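Local atomic coordinates of glucose-6-phosphate isomerase (Chlamydia trachomatis D/UW-3/CX, PDB entry 6OTU), a protein that catalyses the reversible isomerization of glucose-6-phosphate to fructose-6-phosphate. Residues S103-V115 with E123-A135. Sequence-based numbering, arbitrary orientation.
Sequences SRPVLHTATRAWV and EAAAIARHSKEEA
In this phosphoglucose isomerase, a loop with a short, weakly bonded helical turn around Ala110-Ala113 packs along the N-terminal part of the long helix 122-148, with Leu107, Ala110 and Trp114 meeting Ala124, Ile127, Ser131, Lys132 and Ala135. The contact is plain structural packing, away from the active site. Leu107 points at the helix and divides its branches: CD2 lies 3.6 Å from Ala124 CB, while CD1 reaches Ile127 CG1. Small residues bring the backbones close at the middle. Ala110 CB touches Ile127 CG2 at 3.5 Å, and Ala110 O receives a CA-H...O contact from Ala128 CA at 3.4 Å. The hydroxyl of Ser131 passes close to Thr111, with OG 3.3 Å from Thr111 CA. That hydroxyl donates a hydrogen bond to Ile127 O of its own helix, at 2.8 Å. Ile127 O thus takes two bonds, from Ser131 OG and Ser131 N, on opposite faces of its carbonyl plane. Thr111 OG1 turns back to His108 O at 2.6 Å and is also hydrogen-bonded to Thr273 OG1. The Arg112 side chain starts out away from helix 122-148 and makes salt bridges to Asp301 and Glu477, which ties the turn to helices 287-303 and 466-487. With CG between its backbone N and carbonyl carbon (chi1 64°), Trp114 lays its indole along the helix, against Lys132. Lys132 sets CA and CB over one face, CB 4.1 Å from the five-membered ring centroid (CH-pi), and its extended chain slants out past Trp114 CE3. Val115 CG1 covers the opposite face. Trp114 CZ2 meets Ala135 CB obliquely at 3.6 Å.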
loop_
_atom_site.group_PDB
_atom_site.type_symbol
_atom_site.label_atom_id
_atom_site.label_comp_id
_atom_site.label_asym_id
_atom_site.label_seq_id
_atom_site.Cartn_x
_atom_site.Cartn_y
_atom_site.Cartn_z
ATOM N N SER A 103 -24.292 -3.183 -19.986
ATOM C CA SER A 103 -25.023 -4.305 -20.598
ATOM C C SER A 103 -24.174 -5.053 -21.637
ATOM O O SER A 103 -24.434 -5.012 -22.836
ATOM C CB SER A 103 -26.336 -3.815 -21.223
ATOM O OG SER A 103 -27.183 -4.906 -21.529
ATOM N N ARG A 104 -23.179 -5.797 -21.160
ATOM C CA ARG A 104 -22.295 -6.481 -22.095
ATOM C C ARG A 104 -21.682 -7.687 -21.404
ATOM O O ARG A 104 -21.779 -7.827 -20.180
ATOM C CB ARG A 104 -21.208 -5.536 -22.628
ATOM C CG ARG A 104 -20.373 -4.865 -21.585
ATOM C CD ARG A 104 -19.905 -3.532 -22.134
ATOM N NE ARG A 104 -18.689 -3.052 -21.495
ATOM C CZ ARG A 104 -18.184 -1.833 -21.671
ATOM N NH1 ARG A 104 -18.790 -0.963 -22.473
ATOM N NH2 ARG A 104 -17.073 -1.481 -21.035
ATOM N N PRO A 105 -21.072 -8.597 -22.168
ATOM C CA PRO A 105 -20.373 -9.735 -21.555
ATOM C C PRO A 105 -19.086 -9.318 -20.856
ATOM O O PRO A 105 -18.607 -8.186 -20.961
ATOM C CB PRO A 105 -20.067 -10.657 -22.741
ATOM C CG PRO A 105 -20.203 -9.806 -23.947
ATOM C CD PRO A 105 -21.228 -8.774 -23.622
ATOM N N VAL A 106 -18.515 -10.299 -20.154
ATOM C CA VAL A 106 -17.356 -10.169 -19.275
ATOM C C VAL A 106 -16.393 -11.298 -19.628
ATOM O O VAL A 106 -16.579 -12.446 -19.202
ATOM C CB VAL A 106 -17.802 -10.225 -17.799
ATOM C CG1 VAL A 106 -16.625 -10.220 -16.847
ATOM C CG2 VAL A 106 -18.771 -9.085 -17.514
ATOM N N LEU A 107 -15.370 -10.996 -20.431
ATOM C CA LEU A 107 -14.710 -12.060 -21.181
ATOM C C LEU A 107 -13.185 -12.027 -21.072
ATOM O O LEU A 107 -12.485 -12.440 -22.004
ATOM C CB LEU A 107 -15.155 -12.009 -22.644
ATOM C CG LEU A 107 -16.494 -12.721 -22.859
ATOM C CD1 LEU A 107 -17.086 -12.374 -24.225
ATOM C CD2 LEU A 107 -16.277 -14.228 -22.722
ATOM N N HIS A 108 -12.644 -11.595 -19.928
ATOM C CA HIS A 108 -11.198 -11.691 -19.746
ATOM C C HIS A 108 -10.709 -13.147 -19.762
ATOM O O HIS A 108 -9.592 -13.404 -20.225
ATOM C CB HIS A 108 -10.770 -10.975 -18.464
ATOM C CG HIS A 108 -11.563 -11.364 -17.257
ATOM N ND1 HIS A 108 -12.831 -10.880 -17.010
ATOM C CD2 HIS A 108 -11.266 -12.187 -16.224
ATOM C CE1 HIS A 108 -13.280 -11.391 -15.877
ATOM N NE2 HIS A 108 -12.353 -12.195 -15.387
ATOM N N THR A 109 -11.534 -14.117 -19.323
ATOM C CA THR A 109 -11.107 -15.519 -19.418
ATOM C C THR A 109 -10.885 -15.956 -20.868
ATOM O O THR A 109 -10.027 -16.807 -21.141
ATOM C CB THR A 109 -12.117 -16.465 -18.743
ATOM O OG1 THR A 109 -13.423 -16.298 -19.303
ATOM C CG2 THR A 109 -12.171 -16.234 -17.233
ATOM N N ALA A 110 -11.639 -15.391 -21.811
ATOM C CA ALA A 110 -11.482 -15.801 -23.196
ATOM C C ALA A 110 -10.162 -15.312 -23.801
ATOM O O ALA A 110 -9.721 -15.867 -24.817
ATOM C CB ALA A 110 -12.678 -15.316 -24.017
ATOM N N THR A 111 -9.501 -14.317 -23.191
ATOM C CA THR A 111 -8.217 -13.857 -23.721
ATOM C C THR A 111 -7.089 -14.860 -23.509
ATOM O O THR A 111 -6.034 -14.720 -24.142
ATOM C CB THR A 111 -7.804 -12.516 -23.107
ATOM O OG1 THR A 111 -7.565 -12.670 -21.704
ATOM C CG2 THR A 111 -8.884 -11.485 -23.321
ATOM N N ARG A 112 -7.279 -15.865 -22.636
ATOM C CA ARG A 112 -6.321 -16.954 -22.493
ATOM C C ARG A 112 -6.922 -18.334 -22.741
ATOM O O ARG A 112 -6.168 -19.318 -22.783
ATOM C CB ARG A 112 -5.663 -16.928 -21.095
ATOM C CG ARG A 112 -6.617 -17.115 -19.889
ATOM C CD ARG A 112 -7.103 -15.760 -19.328
ATOM N NE ARG A 112 -7.681 -15.889 -17.989
ATOM C CZ ARG A 112 -7.826 -14.889 -17.116
ATOM N NH1 ARG A 112 -7.454 -13.643 -17.422
ATOM N NH2 ARG A 112 -8.372 -15.132 -15.928
ATOM N N ALA A 113 -8.245 -18.437 -22.911
ATOM C CA ALA A 113 -8.881 -19.742 -23.094
ATOM C C ALA A 113 -8.303 -20.499 -24.290
ATOM O O ALA A 113 -8.320 -21.737 -24.310
ATOM C CB ALA A 113 -10.399 -19.564 -23.241
ATOM N N TRP A 114 -7.765 -19.781 -25.279
ATOM C CA TRP A 114 -7.329 -20.420 -26.515
ATOM C C TRP A 114 -6.058 -21.238 -26.358
ATOM O O TRP A 114 -5.702 -21.947 -27.303
ATOM C CB TRP A 114 -7.112 -19.382 -27.612
ATOM C CG TRP A 114 -6.011 -18.411 -27.306
ATOM C CD1 TRP A 114 -6.127 -17.221 -26.630
ATOM C CD2 TRP A 114 -4.626 -18.537 -27.664
ATOM N NE1 TRP A 114 -4.895 -16.612 -26.534
ATOM C CE2 TRP A 114 -3.960 -17.389 -27.171
ATOM C CE3 TRP A 114 -3.884 -19.501 -28.359
ATOM C CZ2 TRP A 114 -2.582 -17.186 -27.347
ATOM C CZ3 TRP A 114 -2.507 -19.298 -28.532
ATOM C CH2 TRP A 114 -1.879 -18.148 -28.029
ATOM N N VAL A 115 -5.357 -21.161 -25.217
ATOM C CA VAL A 115 -4.152 -21.973 -25.072
ATOM C C VAL A 115 -4.452 -23.392 -24.619
ATOM O O VAL A 115 -3.534 -24.220 -24.578
ATOM C CB VAL A 115 -3.114 -21.385 -24.100
ATOM C CG1 VAL A 115 -2.814 -19.960 -24.460
ATOM C CG2 VAL A 115 -3.597 -21.518 -22.674
ATOM N N GLU A 123 -19.942 -14.782 -28.558
ATOM C CA GLU A 123 -19.012 -13.694 -28.263
ATOM C C GLU A 123 -17.737 -14.230 -27.627
ATOM O O GLU A 123 -16.639 -13.748 -27.919
ATOM C CB GLU A 123 -19.668 -12.652 -27.358
ATOM C CG GLU A 123 -20.615 -11.704 -28.052
ATOM C CD GLU A 123 -22.029 -11.834 -27.519
ATOM O OE1 GLU A 123 -22.376 -12.944 -27.044
ATOM O OE2 GLU A 123 -22.789 -10.837 -27.567
ATOM N N ALA A 124 -17.860 -15.253 -26.781
ATOM C CA ALA A 124 -16.685 -15.803 -26.113
ATOM C C ALA A 124 -15.726 -16.432 -27.115
ATOM O O ALA A 124 -14.501 -16.290 -26.984
ATOM C CB ALA A 124 -17.112 -16.821 -25.057
ATOM N N ALA A 125 -16.266 -17.138 -28.116
ATOM C CA ALA A 125 -15.425 -17.706 -29.163
ATOM C C ALA A 125 -14.751 -16.616 -29.986
ATOM O O ALA A 125 -13.596 -16.773 -30.402
ATOM C CB ALA A 125 -16.250 -18.617 -30.075
ATOM N N ALA A 126 -15.460 -15.519 -30.257
ATOM C CA ALA A 126 -14.862 -14.445 -31.046
ATOM C C ALA A 126 -13.699 -13.813 -30.300
ATOM O O ALA A 126 -12.645 -13.546 -30.891
ATOM C CB ALA A 126 -15.917 -13.394 -31.406
ATOM N N ILE A 127 -13.863 -13.582 -28.995
ATOM C CA ILE A 127 -12.773 -13.025 -28.197
ATOM C C ILE A 127 -11.597 -13.993 -28.158
ATOM O O ILE A 127 -10.430 -13.581 -28.186
ATOM C CB ILE A 127 -13.259 -12.682 -26.772
ATOM C CG1 ILE A 127 -14.299 -11.555 -26.792
ATOM C CG2 ILE A 127 -12.060 -12.372 -25.850
ATOM C CD1 ILE A 127 -13.726 -10.164 -27.000
ATOM N N ALA A 128 -11.879 -15.290 -28.075
ATOM C CA ALA A 128 -10.784 -16.249 -28.007
ATOM C C ALA A 128 -9.994 -16.267 -29.310
ATOM O O ALA A 128 -8.757 -16.280 -29.288
ATOM C CB ALA A 128 -11.305 -17.648 -27.668
ATOM N N ARG A 129 -10.675 -16.253 -30.457
ATOM C CA ARG A 129 -9.890 -16.324 -31.677
ATOM C C ARG A 129 -9.199 -15.005 -31.974
ATOM O O ARG A 129 -8.087 -15.008 -32.508
ATOM C CB ARG A 129 -10.719 -16.756 -32.888
ATOM C CG ARG A 129 -9.770 -17.413 -33.882
ATOM C CD ARG A 129 -10.187 -17.428 -35.333
ATOM N NE ARG A 129 -11.624 -17.479 -35.512
ATOM C CZ ARG A 129 -12.343 -16.453 -35.935
ATOM N NH1 ARG A 129 -13.646 -16.592 -36.085
ATOM N NH2 ARG A 129 -11.760 -15.294 -36.213
ATOM N N HIS A 130 -9.802 -13.878 -31.605
ATOM C CA HIS A 130 -9.103 -12.614 -31.813
ATOM C C HIS A 130 -7.889 -12.493 -30.900
ATOM O O HIS A 130 -6.849 -11.965 -31.312
ATOM C CB HIS A 130 -10.063 -11.453 -31.626
ATOM C CG HIS A 130 -11.087 -11.368 -32.707
ATOM N ND1 HIS A 130 -12.406 -11.055 -32.465
ATOM C CD2 HIS A 130 -10.989 -11.595 -34.038
ATOM C CE1 HIS A 130 -13.076 -11.078 -33.603
ATOM N NE2 HIS A 130 -12.237 -11.402 -34.572
ATOM N N SER A 131 -7.988 -13.008 -29.672
ATOM C CA SER A 131 -6.822 -13.045 -28.794
ATOM C C SER A 131 -5.704 -13.880 -29.405
ATOM O O SER A 131 -4.532 -13.491 -29.356
ATOM C CB SER A 131 -7.205 -13.593 -27.414
ATOM O OG SER A 131 -8.173 -12.764 -26.793
ATOM N N LYS A 132 -6.047 -15.026 -29.992
ATOM C CA LYS A 132 -5.028 -15.839 -30.649
ATOM C C LYS A 132 -4.422 -15.101 -31.836
ATOM O O LYS A 132 -3.200 -15.112 -32.028
ATOM C CB LYS A 132 -5.618 -17.178 -31.082
ATOM C CG LYS A 132 -4.594 -18.073 -31.728
ATOM C CD LYS A 132 -5.075 -19.501 -31.860
ATOM C CE LYS A 132 -3.911 -20.420 -32.221
ATOM N NZ LYS A 132 -4.318 -21.843 -32.495
ATOM N N GLU A 133 -5.258 -14.431 -32.631
ATOM C CA GLU A 133 -4.738 -13.634 -33.733
ATOM C C GLU A 133 -3.849 -12.498 -33.237
ATOM O O GLU A 133 -2.852 -12.165 -33.887
ATOM C CB GLU A 133 -5.881 -13.080 -34.579
ATOM C CG GLU A 133 -6.747 -14.131 -35.238
ATOM C CD GLU A 133 -8.027 -13.542 -35.803
ATOM O OE1 GLU A 133 -8.987 -14.308 -36.032
ATOM O OE2 GLU A 133 -8.068 -12.312 -36.016
ATOM N N GLU A 134 -4.203 -11.878 -32.104
ATOM C CA GLU A 134 -3.365 -10.809 -31.554
ATOM C C GLU A 134 -2.018 -11.348 -31.090
ATOM O O GLU A 134 -0.976 -10.738 -31.352
ATOM C CB GLU A 134 -4.075 -10.108 -30.389
ATOM C CG GLU A 134 -5.254 -9.233 -30.809
ATOM C CD GLU A 134 -4.866 -8.141 -31.803
ATOM O OE1 GLU A 134 -3.968 -7.336 -31.489
ATOM O OE2 GLU A 134 -5.468 -8.084 -32.901
ATOM N N ALA A 135 -2.032 -12.488 -30.390
ATOM C CA ALA A 135 -0.804 -13.074 -29.858
ATOM C C ALA A 135 0.175 -13.451 -30.972
ATOM O O ALA A 135 1.384 -13.236 -30.840
ATOM C CB ALA A 135 -1.145 -14.295 -29.012
#